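Local coordinates for SusD-like carbohydrate binding protein BF1063 (Bacteroides fragilis NCTC 9343, PDB 3I4G), which probably binds carbohydrate at the outer membrane of the bacterium, as a SusD-family protein that would help to capture glycans for import, at residues 42-47 with 85-90; 138-143 with 514-519; 173-178 with 202-207. All coordinates share one frame; numbering follows the deposited sequence. Where two conformers were deposited one is given.

Interaction 1. Residues 42-47 with 85-90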
# COMPACT_ATOMS: atom_id res chain seq x y z
N TYR A 42 -3.41 -6.96 15.00
CA TYR A 42 -4.05 -8.11 14.36
C TYR A 42 -5.11 -7.71 13.37
O TYR A 42 -5.77 -8.56 12.77
CB TYR A 42 -4.63 -9.03 15.44
CG TYR A 42 -3.53 -9.56 16.34
CD1 TYR A 42 -2.67 -10.56 15.89
CD2 TYR A 42 -3.29 -8.99 17.59
CE1 TYR A 42 -1.65 -11.02 16.71
CE2 TYR A 42 -2.25 -9.46 18.38
CZ TYR A 42 -1.45 -10.46 17.92
OH TYR A 42 -0.40 -10.96 18.72
N ASN A 43 -5.21 -6.40 13.12
CA ASN A 43 -6.14 -5.81 12.20
C ASN A 43 -5.67 -4.39 11.96
O ASN A 43 -4.80 -3.89 12.68
CB ASN A 43 -7.57 -5.87 12.77
CG ASN A 43 -7.63 -5.52 14.19
OD1 ASN A 43 -7.35 -4.38 14.59
ND2 ASN A 43 -7.90 -6.54 15.03
N PRO A 44 -6.23 -3.71 10.95
CA PRO A 44 -5.78 -2.34 10.69
C PRO A 44 -6.06 -1.38 11.83
O PRO A 44 -7.13 -1.46 12.42
CB PRO A 44 -6.61 -1.93 9.47
CG PRO A 44 -6.90 -3.21 8.77
CD PRO A 44 -7.17 -4.17 9.92
N SER A 45 -5.13 -0.49 12.13
CA SER A 45 -5.38 0.62 13.01
C SER A 45 -5.48 1.93 12.24
O SER A 45 -5.86 2.95 12.81
CB SER A 45 -4.30 0.75 14.09
OG SER A 45 -3.05 0.99 13.52
N ASP A 46 -5.13 1.91 10.96
CA ASP A 46 -5.15 3.08 10.10
C ASP A 46 -4.96 2.63 8.68
O ASP A 46 -4.41 1.56 8.46
CB ASP A 46 -4.01 4.03 10.43
CG ASP A 46 -4.18 5.35 9.75
OD1 ASP A 46 -5.17 6.01 10.11
OD2 ASP A 46 -3.38 5.71 8.86
N TRP A 47 -5.37 3.44 7.70
CA TRP A 47 -5.06 3.14 6.32
C TRP A 47 -3.56 3.02 6.08
O TRP A 47 -3.16 2.40 5.09
CB TRP A 47 -5.61 4.25 5.40
CG TRP A 47 -7.11 4.38 5.52
CD1 TRP A 47 -7.79 5.34 6.20
CD2 TRP A 47 -8.09 3.48 5.00
NE1 TRP A 47 -9.16 5.09 6.12
CE2 TRP A 47 -9.35 3.97 5.38
CE3 TRP A 47 -8.03 2.34 4.18
CZ2 TRP A 47 -10.53 3.33 5.00
CZ3 TRP A 47 -9.22 1.74 3.79
CH2 TRP A 47 -10.43 2.23 4.22
N ASN A 85 -18.35 -7.84 8.83
CA ASN A 85 -16.91 -8.08 8.81
C ASN A 85 -16.16 -7.16 9.78
O ASN A 85 -16.36 -5.93 9.75
CB ASN A 85 -16.45 -7.96 7.34
CG ASN A 85 -14.98 -8.26 7.14
OD1 ASN A 85 -14.11 -7.50 7.55
ND2 ASN A 85 -14.71 -9.37 6.46
N ALA A 86 -15.30 -7.74 10.63
CA ALA A 86 -14.61 -6.95 11.65
C ALA A 86 -13.57 -6.01 11.05
O ALA A 86 -13.31 -4.96 11.62
CB ALA A 86 -13.92 -7.88 12.63
N PHE A 87 -12.98 -6.37 9.92
CA PHE A 87 -11.92 -5.56 9.33
C PHE A 87 -12.49 -4.33 8.68
O PHE A 87 -11.92 -3.25 8.84
CB PHE A 87 -11.07 -6.41 8.37
CG PHE A 87 -10.33 -7.52 9.08
CD1 PHE A 87 -10.94 -8.70 9.37
CD2 PHE A 87 -9.01 -7.34 9.49
CE1 PHE A 87 -10.26 -9.71 10.05
CE2 PHE A 87 -8.33 -8.34 10.16
CZ PHE A 87 -8.93 -9.52 10.42
N ILE A 88 -13.60 -4.45 7.97
CA ILE A 88 -14.19 -3.25 7.36
C ILE A 88 -14.67 -2.33 8.49
O ILE A 88 -14.63 -1.10 8.35
CB ILE A 88 -15.29 -3.50 6.30
CG1 ILE A 88 -16.58 -4.03 6.91
CG2 ILE A 88 -14.71 -4.41 5.19
CD1 ILE A 88 -17.73 -4.26 5.88
N LYS A 89 -15.17 -2.89 9.60
CA LYS A 89 -15.58 -2.02 10.71
C LYS A 89 -14.40 -1.26 11.28
O LYS A 89 -14.55 -0.07 11.62
CB LYS A 89 -16.29 -2.82 11.79
CG LYS A 89 -16.73 -2.03 13.01
CD LYS A 89 -17.79 -1.00 12.67
CE LYS A 89 -18.06 -0.03 13.82
NZ LYS A 89 -18.55 -0.69 15.03
N ARG A 90 -13.21 -1.88 11.40
CA ARG A 90 -12.03 -1.14 11.86
C ARG A 90 -11.68 0.00 10.95
O ARG A 90 -11.37 1.10 11.41
CB ARG A 90 -10.77 -2.03 11.98
CG ARG A 90 -10.76 -3.05 13.12
CD ARG A 90 -10.52 -2.43 14.47
NE ARG A 90 -9.19 -1.86 14.60
CZ ARG A 90 -8.78 -1.06 15.58
NH1 ARG A 90 -9.58 -0.71 16.58
NH2 ARG A 90 -7.54 -0.59 15.58
O HOH W 1 -5.39 -2.42 15.05
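Tyr42 meets Phe87 through its backbone alone: carbonyl O lies 3.7 Å from Phe87 CE2, oblique to the ring, while the phenol leads away from helix 86-109. The same carbonyl oxygen accepts a hydrogen bond from Arg67. At Asn43 the side chain points across the gap, and its two ends do different work. CB packs obliquely on the Phe87 ring, 3.7 Å from CE2. The amide turns the other way, because chi1 of 43° sets CG between the backbone N and the carbonyl carbon, and its plane is 59° from that of the Arg90 guanidinium. A water bridges the two groups, donating to Asn43 OD1 at 2.8 Å and accepting a weak bond from Arg90 NH2. Pro44 contributes from both ring and backbone. Its CD approaches the edge of Phe87, near the ring plane and 3.7 Å from CD2. Its carbonyl O receives Arg90 NE at 3.0 Å, with an N-H...O angle of 149° and the donor close to the C=O axis; NH2 of the same guanidinium adds a weak bond at 3.3 Å. The Arg90 chain is bent at chi2 and chi3. Ser45 closes the contact with CA and CB beside Arg90 NH2, the CB distance being 3.8 Å, whereas its hydroxyl bonds to Glu41. On the helix side, Asn85 OD1 caps the first turn by accepting from Phe87 N and Ile88 N, which reach it from opposite faces of its amide plane. The chemistry is therefore divided: the Phe87 ring packs against Tyr42 O, Asn43 CB and Pro44 CD, and the carbonyl of buried Pro44 takes one sound bond from NE and a weak one from NH2, whose shared positive charge would be expected to polarise that C=O.

Interaction 2. Residues 138-143 with 514-519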
# COMPACT_ATOMS: atom_id res chain seq x y z
N SER A 138 -12.87 5.40 -1.75
CA SER A 138 -12.33 4.36 -2.60
C SER A 138 -13.05 3.02 -2.43
O SER A 138 -13.21 2.27 -3.41
CB SER A 138 -10.85 4.16 -2.30
OG SER A 138 -10.06 5.29 -2.65
N TYR A 139 -13.51 2.72 -1.22
CA TYR A 139 -13.97 1.38 -0.91
C TYR A 139 -15.44 1.30 -0.52
O TYR A 139 -16.18 0.46 -1.06
CB TYR A 139 -13.06 0.78 0.18
CG TYR A 139 -11.59 0.72 -0.24
CD1 TYR A 139 -11.22 0.01 -1.37
CD2 TYR A 139 -10.61 1.36 0.47
CE1 TYR A 139 -9.91 -0.05 -1.76
CE2 TYR A 139 -9.28 1.30 0.10
CZ TYR A 139 -8.95 0.57 -1.02
OH TYR A 139 -7.62 0.45 -1.43
N PHE A 140 -15.88 2.12 0.45
CA PHE A 140 -17.31 2.18 0.78
C PHE A 140 -18.09 3.05 -0.21
O PHE A 140 -19.29 2.87 -0.40
CB PHE A 140 -17.49 2.74 2.19
CG PHE A 140 -16.89 1.92 3.29
CD1 PHE A 140 -17.54 0.81 3.80
CD2 PHE A 140 -15.69 2.29 3.86
CE1 PHE A 140 -17.02 0.10 4.85
CE2 PHE A 140 -15.15 1.55 4.91
CZ PHE A 140 -15.86 0.49 5.43
N LYS A 141 -17.42 4.05 -0.80
CA LYS A 141 -17.93 4.90 -1.88
C LYS A 141 -18.93 5.96 -1.46
O LYS A 141 -18.61 7.14 -1.58
CB LYS A 141 -18.46 4.07 -3.06
CG LYS A 141 -17.34 3.17 -3.61
CD LYS A 141 -17.58 2.66 -4.96
CE LYS A 141 -16.36 1.88 -5.41
NZ LYS A 141 -16.57 1.33 -6.76
N ASN A 142 -20.10 5.57 -0.98
CA ASN A 142 -21.17 6.52 -0.64
C ASN A 142 -21.29 6.48 0.87
O ASN A 142 -21.76 5.51 1.43
CB ASN A 142 -22.45 6.10 -1.34
CG ASN A 142 -22.23 5.83 -2.81
OD1 ASN A 142 -21.71 6.67 -3.54
ND2 ASN A 142 -22.62 4.62 -3.26
N VAL A 143 -20.83 7.53 1.53
CA VAL A 143 -20.72 7.57 2.99
C VAL A 143 -21.04 8.97 3.49
O VAL A 143 -21.06 9.94 2.71
CB VAL A 143 -19.29 7.16 3.46
CG1 VAL A 143 -18.93 5.72 2.97
CG2 VAL A 143 -18.24 8.16 3.01
N PRO A 514 -19.72 -3.02 1.84
CA PRO A 514 -20.97 -2.58 2.47
C PRO A 514 -20.70 -1.71 3.69
O PRO A 514 -19.64 -1.80 4.32
CB PRO A 514 -21.61 -3.89 2.90
CG PRO A 514 -20.43 -4.78 3.18
CD PRO A 514 -19.41 -4.43 2.11
N ILE A 515 -21.65 -0.85 4.03
CA ILE A 515 -21.58 -0.11 5.25
C ILE A 515 -21.58 -1.12 6.41
O ILE A 515 -22.35 -2.06 6.39
CB ILE A 515 -22.83 0.80 5.39
CG1 ILE A 515 -22.96 1.83 4.26
CG2 ILE A 515 -22.80 1.53 6.74
CD1 ILE A 515 -21.83 2.80 4.16
N PRO A 516 -20.71 -0.93 7.41
CA PRO A 516 -20.70 -1.90 8.49
C PRO A 516 -22.07 -2.08 9.13
O PRO A 516 -22.81 -1.12 9.33
CB PRO A 516 -19.69 -1.31 9.48
CG PRO A 516 -18.77 -0.48 8.61
CD PRO A 516 -19.66 0.08 7.57
N GLN A 517 -22.38 -3.32 9.48
CA GLN A 517 -23.70 -3.69 9.97
C GLN A 517 -24.10 -2.88 11.19
O GLN A 517 -25.28 -2.49 11.31
CB GLN A 517 -23.76 -5.18 10.33
CG GLN A 517 -25.14 -5.70 10.63
CD GLN A 517 -26.04 -5.62 9.42
OE1 GLN A 517 -25.70 -6.17 8.36
NE2 GLN A 517 -27.19 -4.95 9.58
N SER A 518 -23.17 -2.62 12.09
CA SER A 518 -23.55 -1.89 13.31
C SER A 518 -24.08 -0.50 12.98
O SER A 518 -24.95 0.05 13.70
CB SER A 518 -22.37 -1.78 14.26
OG SER A 518 -21.30 -1.07 13.70
N GLU A 519 -23.53 0.10 11.92
CA GLU A 519 -23.89 1.47 11.54
C GLU A 519 -25.21 1.46 10.79
O GLU A 519 -26.02 2.38 10.98
CB GLU A 519 -22.72 2.10 10.77
CG GLU A 519 -21.41 2.04 11.56
CD GLU A 519 -21.54 2.46 13.03
OE1 GLU A 519 -21.86 3.64 13.28
OE2 GLU A 519 -21.37 1.62 13.95
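Phe140 presents the edge of its ring to the backbone of Pro514, whose carbonyl O lies in the ring plane, 3.3 Å from CE1 and 3.4 Å from CD1. Such a position sets the partly positive rim hydrogens against a carbonyl oxygen, a favourable electrostatic contact although no hydrogen bond crosses between the segments. Pro516 CD approaches the same Phe140 CE1 obliquely, at 3.8 Å, and the two side chains cross at about a right angle. Ile515 makes the second patch of contact. Its CB is directed away from 138-143, yet CD1 returns to within 3.8 Å of Asn142 O and 4.3 Å of Val143 CG1, helped by a chi2 of -61°. Lys141, just past helix 116-139, leaves helical geometry with a phi of 76°, and Asn142 N bonds to Phe140 O across it, a classic gamma turn after which the chain leads on to Val143. Pro516 in turn is the N-cap residue of helix 517-522. The contact thus joins the C-terminal exit of helix 116-139 to the loop leading into helix 517-522, with Trp92 of helix 86-109 touching Phe140 edge-to-face and packing on Ile515 and Pro516, while Ile166 of helix 163-180 lies against Val143.

Interaction 3. Residues 173-178 with 202-207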
# COMPACT_ATOMS: atom_id res chain seq x y z
N GLU A 173 -10.27 20.13 -0.96
CA GLU A 173 -9.50 20.06 0.27
C GLU A 173 -8.00 19.81 0.05
O GLU A 173 -7.16 20.46 0.68
CB GLU A 173 -10.09 18.98 1.16
CG GLU A 173 -11.47 19.30 1.71
CD GLU A 173 -11.47 20.51 2.62
OE1 GLU A 173 -10.78 20.46 3.67
OE2 GLU A 173 -12.20 21.51 2.31
N PHE A 174 -7.65 18.87 -0.82
CA PHE A 174 -6.23 18.61 -1.07
C PHE A 174 -5.58 19.79 -1.76
O PHE A 174 -4.40 20.10 -1.48
CB PHE A 174 -6.01 17.35 -1.92
CG PHE A 174 -6.26 16.05 -1.19
CD1 PHE A 174 -5.63 15.77 0.01
CD2 PHE A 174 -7.08 15.09 -1.73
CE1 PHE A 174 -5.86 14.60 0.68
CE2 PHE A 174 -7.30 13.90 -1.06
CZ PHE A 174 -6.70 13.67 0.14
N THR A 175 -6.33 20.47 -2.63
CA THR A 175 -5.78 21.65 -3.31
C THR A 175 -5.48 22.78 -2.31
O THR A 175 -4.41 23.38 -2.32
CB THR A 175 -6.74 22.14 -4.39
OG1 THR A 175 -6.93 21.11 -5.36
CG2 THR A 175 -6.22 23.41 -5.09
N ALA A 176 -6.44 23.03 -1.42
CA ALA A 176 -6.29 24.04 -0.38
C ALA A 176 -5.20 23.69 0.61
O ALA A 176 -4.42 24.55 1.04
CB ALA A 176 -7.62 24.25 0.33
N ALA A 177 -5.12 22.43 0.99
CA ALA A 177 -4.05 21.99 1.88
C ALA A 177 -2.69 22.16 1.22
O ALA A 177 -1.77 22.73 1.82
CB ALA A 177 -4.27 20.54 2.31
N ALA A 178 -2.53 21.70 -0.02
CA ALA A 178 -1.25 21.85 -0.70
C ALA A 178 -0.77 23.29 -0.70
O ALA A 178 0.42 23.53 -0.49
CB ALA A 178 -1.34 21.32 -2.13
N ALA A 202 -0.01 14.66 -4.33
CA ALA A 202 -0.04 13.27 -4.75
C ALA A 202 -1.40 12.67 -4.45
O ALA A 202 -1.95 11.94 -5.26
CB ALA A 202 1.06 12.49 -4.06
N PHE A 203 -1.97 12.99 -3.27
CA PHE A 203 -3.32 12.54 -2.99
C PHE A 203 -4.36 13.22 -3.89
O PHE A 203 -5.34 12.58 -4.27
CB PHE A 203 -3.68 12.71 -1.51
CG PHE A 203 -3.20 11.56 -0.69
CD1 PHE A 203 -4.03 10.46 -0.52
CD2 PHE A 203 -1.95 11.53 -0.10
CE1 PHE A 203 -3.62 9.36 0.22
CE2 PHE A 203 -1.55 10.43 0.66
CZ PHE A 203 -2.38 9.33 0.78
N LEU A 204 -4.13 14.47 -4.24
CA LEU A 204 -4.97 15.12 -5.25
C LEU A 204 -4.93 14.33 -6.54
O LEU A 204 -5.98 14.06 -7.15
CB LEU A 204 -4.48 16.55 -5.52
CG LEU A 204 -5.16 17.33 -6.61
CD1 LEU A 204 -6.67 17.46 -6.32
CD2 LEU A 204 -4.53 18.71 -6.74
N GLY A 205 -3.75 13.99 -7.02
CA GLY A 205 -3.63 13.18 -8.22
C GLY A 205 -4.33 11.85 -8.12
O GLY A 205 -5.03 11.45 -9.07
N ARG A 206 -4.18 11.13 -7.00
CA ARG A 206 -4.89 9.87 -6.86
C ARG A 206 -6.41 10.09 -6.85
O ARG A 206 -7.16 9.27 -7.41
CB ARG A 206 -4.50 9.15 -5.55
CG ARG A 206 -3.12 8.53 -5.48
CD ARG A 206 -3.02 7.76 -4.18
NE ARG A 206 -1.80 6.96 -4.06
CZ ARG A 206 -1.61 6.16 -3.04
NH1 ARG A 206 -2.51 6.11 -2.05
NH2 ARG A 206 -0.53 5.42 -2.99
N THR A 207 -6.86 11.16 -6.23
CA THR A 207 -8.31 11.48 -6.22
C THR A 207 -8.79 11.68 -7.64
O THR A 207 -9.83 11.14 -8.05
CB THR A 207 -8.56 12.73 -5.38
OG1 THR A 207 -8.18 12.47 -4.03
CG2 THR A 207 -10.05 13.15 -5.41
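This is a buried, nearly antiparallel helix-helix contact between helices 163-180 and 197-211, in the helical N-terminal part of the protein. The short segment axes come within 9.1 Å of each other, at 163° between their N-to-C directions. Phe174 carries the interface: its side chain points at the partner, and Phe203 CB stands over one ring face, offset toward the rim, in a CH-pi contact 3.7 Å from the ring centroid. The two phenyl rings are inclined by only 30° but slid apart, with centroids 5.8 Å away from each other, and barely overlap. At the ring edge, Phe174 CE2 meets Thr207 OG1 at 3.4 Å. That hydroxyl donates to Phe203 O, which also accepts Thr207 N from the opposite face of the carbonyl plane, so the oxygen beside the ring already has a backbone partner. Lower on the ring's stem, Phe174 CB packs on Leu204 CB at 4.0 Å. Thr175 OG1, which bonds to Val171 O, lies near both Leu204 methyls, 3.7 Å from CD2, the side chains crossing obliquely. Helices paired antiparallel in this way are consistent with the TPR-like helical packing of SusD-family proteins.

Interactions 1 and 2 form a continuous region, with centres 13 Å apart and direct contacts between them: Lys89 NZ lies 3.1 Å from Ser518 OG, Ile88 O lies 3.6 Å from Phe140 CZ, and Trp47 CZ3 lies 3.6 Å from Tyr139 CD2. Helix 86-109 is thus contacted by the 42-47 loop and by both segments of interaction 2. Interaction 3 stands apart, its centre 25 Å from that of interaction 1 and 23 Å from that of interaction 2, without touching either; helix 116-139 lends Phe134 and Ala130 to its surroundings. A buffer molecule, probably from crystallisation, lies about 3 Å from the Tyr42 side chain, which by itself does not identify a carbohydrate site.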